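Local coordinates for nitrate regulatory protein (Klebsiella oxytoca, PDB 4AKK) that senses nitrate and nitrite and binds the leader RNA of the nasF operon to bring about transcription antitermination, at residues Asp217-Arg220 with Gln221-Val224. Residues are numbered along the deposited sequence; the frame is centred on the assembly and turned at random.
With EDO (1,2-ethanediol), chain D.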
ATOM      1  N   ASP A 217     -30.135  -9.008  -5.521  1.00 38.69           N
ATOM      2  CA  ASP A 217     -28.872  -8.823  -6.231  1.00 41.64           C
ATOM      3  C   ASP A 217     -27.894  -8.054  -5.347  1.00 35.67           C
ATOM      4  O   ASP A 217     -26.692  -8.296  -5.370  1.00 37.99           O
ATOM      5  CB  ASP A 217     -29.093  -8.095  -7.560  1.00 52.25           C
ATOM      6  CG  ASP A 217     -29.767  -8.978  -8.609  1.00 58.33           C
ATOM      7  OD1 ASP A 217     -30.123 -10.131  -8.284  1.00 59.34           O
ATOM      8  OD2 ASP A 217     -29.941  -8.521  -9.759  1.00 61.45           O
ATOM      9  N   GLU A 218     -28.443  -7.155  -4.547  1.00 35.22           N
ATOM     10  CA  GLU A 218     -27.681  -6.344  -3.605  1.00 41.45           C
ATOM     11  C   GLU A 218     -27.046  -7.175  -2.479  1.00 38.72           C
ATOM     12  O   GLU A 218     -25.835  -7.138  -2.271  1.00 39.57           O
ATOM     13  CB  GLU A 218     -28.618  -5.289  -3.005  1.00 44.21           C
ATOM     14  CG  GLU A 218     -28.015  -4.472  -1.885  1.00 45.85           C
ATOM     15  CD  GLU A 218     -26.901  -3.584  -2.371  1.00 52.84           C
ATOM     16  OE1 GLU A 218     -27.063  -2.995  -3.460  1.00 65.57           O
ATOM     17  OE2 GLU A 218     -25.870  -3.470  -1.674  1.00 49.67           O
ATOM     18  N   LEU A 219     -27.882  -7.910  -1.749  1.00 41.20           N
ATOM     19  CA  LEU A 219     -27.422  -8.758  -0.650  1.00 36.71           C
ATOM     20  C   LEU A 219     -26.421  -9.788  -1.154  1.00 32.69           C
ATOM     21  O   LEU A 219     -25.382 -10.023  -0.536  1.00 29.22           O
ATOM     22  CB  LEU A 219     -28.613  -9.443   0.039  1.00 33.09           C
ATOM     23  CG  LEU A 219     -28.306 -10.275   1.286  1.00 34.94           C
ATOM     24  CD1 LEU A 219     -27.639  -9.417   2.349  1.00 29.71           C
ATOM     25  CD2 LEU A 219     -29.582 -10.936   1.844  1.00 31.60           C
ATOM     26  N   ARG A 220     -26.725 -10.384  -2.298  1.00 31.13           N
ATOM     27  CA  ARG A 220     -25.808 -11.318  -2.916  1.00 35.89           C
ATOM     28  C   ARG A 220     -24.423 -10.710  -3.228  1.00 36.17           C
ATOM     29  O   ARG A 220     -23.390 -11.369  -3.053  1.00 27.50           O
ATOM     30  CB  ARG A 220     -26.437 -11.933  -4.174  1.00 35.53           C
ATOM     31  CG  ARG A 220     -25.452 -12.819  -4.944  1.00 35.61           C
ATOM     32  CD  ARG A 220     -26.103 -13.508  -6.134  1.00 34.30           C
ATOM     33  NE  ARG A 220     -26.317 -12.597  -7.248  1.00 40.93           N
ATOM     34  CZ  ARG A 220     -26.765 -12.974  -8.443  1.00 46.12           C
ATOM     35  NH1 ARG A 220     -27.061 -14.247  -8.671  1.00 38.45           N
ATOM     36  NH2 ARG A 220     -26.928 -12.076  -9.408  1.00 43.94           N
ATOM     37  N   GLN A 221     -24.386  -9.467  -3.708  1.00 34.63           N
ATOM     38  CA  GLN A 221     -23.087  -8.854  -4.011  1.00 33.15           C
ATOM     39  C   GLN A 221     -22.315  -8.614  -2.706  1.00 30.78           C
ATOM     40  O   GLN A 221     -21.128  -8.917  -2.615  1.00 34.59           O
ATOM     41  CB  GLN A 221     -23.240  -7.557  -4.830  1.00 33.08           C
ATOM     42  CG  GLN A 221     -21.919  -7.012  -5.396  1.00 32.34           C
ATOM     43  CD  GLN A 221     -21.257  -7.937  -6.418  1.00 34.98           C
ATOM     44  OE1 GLN A 221     -21.849  -8.285  -7.443  1.00 34.53           O
ATOM     45  NE2 GLN A 221     -20.018  -8.329  -6.142  1.00 34.66           N
ATOM     46  N   GLN A 222     -23.007  -8.107  -1.688  1.00 32.12           N
ATOM     47  CA  GLN A 222     -22.389  -7.884  -0.388  1.00 36.38           C
ATOM     48  C   GLN A 222     -21.854  -9.193   0.201  1.00 38.59           C
ATOM     49  O   GLN A 222     -20.797  -9.221   0.829  1.00 35.28           O
ATOM     50  CB  GLN A 222     -23.394  -7.261   0.579  1.00 33.70           C
ATOM     51  CG  GLN A 222     -23.878  -5.867   0.181  1.00 37.24           C
ATOM     52  CD  GLN A 222     -24.881  -5.308   1.183  1.00 46.86           C
ATOM     53  OE1 GLN A 222     -25.098  -5.890   2.244  1.00 43.38           O
ATOM     54  NE2 GLN A 222     -25.500  -4.181   0.850  1.00 48.50           N
ATOM     55  N   LEU A 223     -22.587 -10.279  -0.004  1.00 30.42           N
ATOM     56  CA  LEU A 223     -22.166 -11.563   0.541  1.00 36.53           C
ATOM     57  C   LEU A 223     -20.904 -12.008  -0.176  1.00 31.92           C
ATOM     58  O   LEU A 223     -19.884 -12.307   0.442  1.00 30.14           O
ATOM     59  CB  LEU A 223     -23.273 -12.613   0.391  1.00 30.99           C
ATOM     60  CG  LEU A 223     -22.893 -14.047   0.766  1.00 36.25           C
ATOM     61  CD1 LEU A 223     -22.540 -14.136   2.262  1.00 30.39           C
ATOM     62  CD2 LEU A 223     -24.051 -14.981   0.429  1.00 37.73           C
ATOM     63  N   VAL A 224     -20.982 -12.045  -1.497  1.00 31.56           N
ATOM     64  CA  VAL A 224     -19.839 -12.363  -2.317  1.00 33.21           C
ATOM     65  C   VAL A 224     -18.618 -11.521  -1.930  1.00 34.35           C
ATOM     66  O   VAL A 224     -17.500 -12.028  -1.887  1.00 35.39           O
ATOM     67  CB  VAL A 224     -20.175 -12.127  -3.806  1.00 38.18           C
ATOM     68  CG1 VAL A 224     -18.909 -12.086  -4.653  1.00 32.85           C
ATOM     69  CG2 VAL A 224     -21.144 -13.201  -4.299  1.00 41.04           C
TER
HETATM   70  C1  EDO D1393     -30.510 -14.178  -7.703  1.00 57.99           C
HETATM   71  O1  EDO D1393     -30.137 -15.211  -6.779  1.00 61.48           O
HETATM   72  C2  EDO D1393     -29.682 -12.925  -7.437  1.00 51.76           C
HETATM   73  O2  EDO D1393     -30.138 -12.255  -6.257  1.00 51.13           O
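Gln221, Gln222, Leu223 and Val224 each give their backbone N-H to the carbonyl four residues back, from Asp217 to Arg220, the i to i+4 ladder of an alpha-helix in its opening turns, with Val224 N 2.9 Å from Arg220 O. On one flank the same spacing joins two side chains: Gln222 NE2 donates to Glu218 OE2 at a short 2.6 Å, meeting the anti lone pair of that oxygen in a bent bond (N-H...O 144°). Glu218 reaches it because CG stands anti to the backbone N and the chain then folds over at chi2 (67°), whereas Gln222 runs extended beyond CG; carboxylate and amide planes end up 71° apart. The pair illustrates how residues four apart share one side of a helix. The other carboxylate oxygen, OE1, forms a salt bridge with Arg367, so the group is gripped from both oxygens. Helix 217-240 lies in the nitrate-sensing NIT region, and here it meets the C-terminal ANTAR helices: Arg220 forms a salt bridge with Glu386 and a cation-pi contact with Trp389, whose indole N-H also bonds Gln221 OE1. Leu219 packs on Leu205 and Leu208 of helix 180-212. An ethanediol, probably carried over from crystallisation, lies over one face of the Arg220 guanidinium. Asp217 OD1 sits 3.9 Å from Arg220 NH2, far off the guanidinium plane, in a long salt bridge of charge alone.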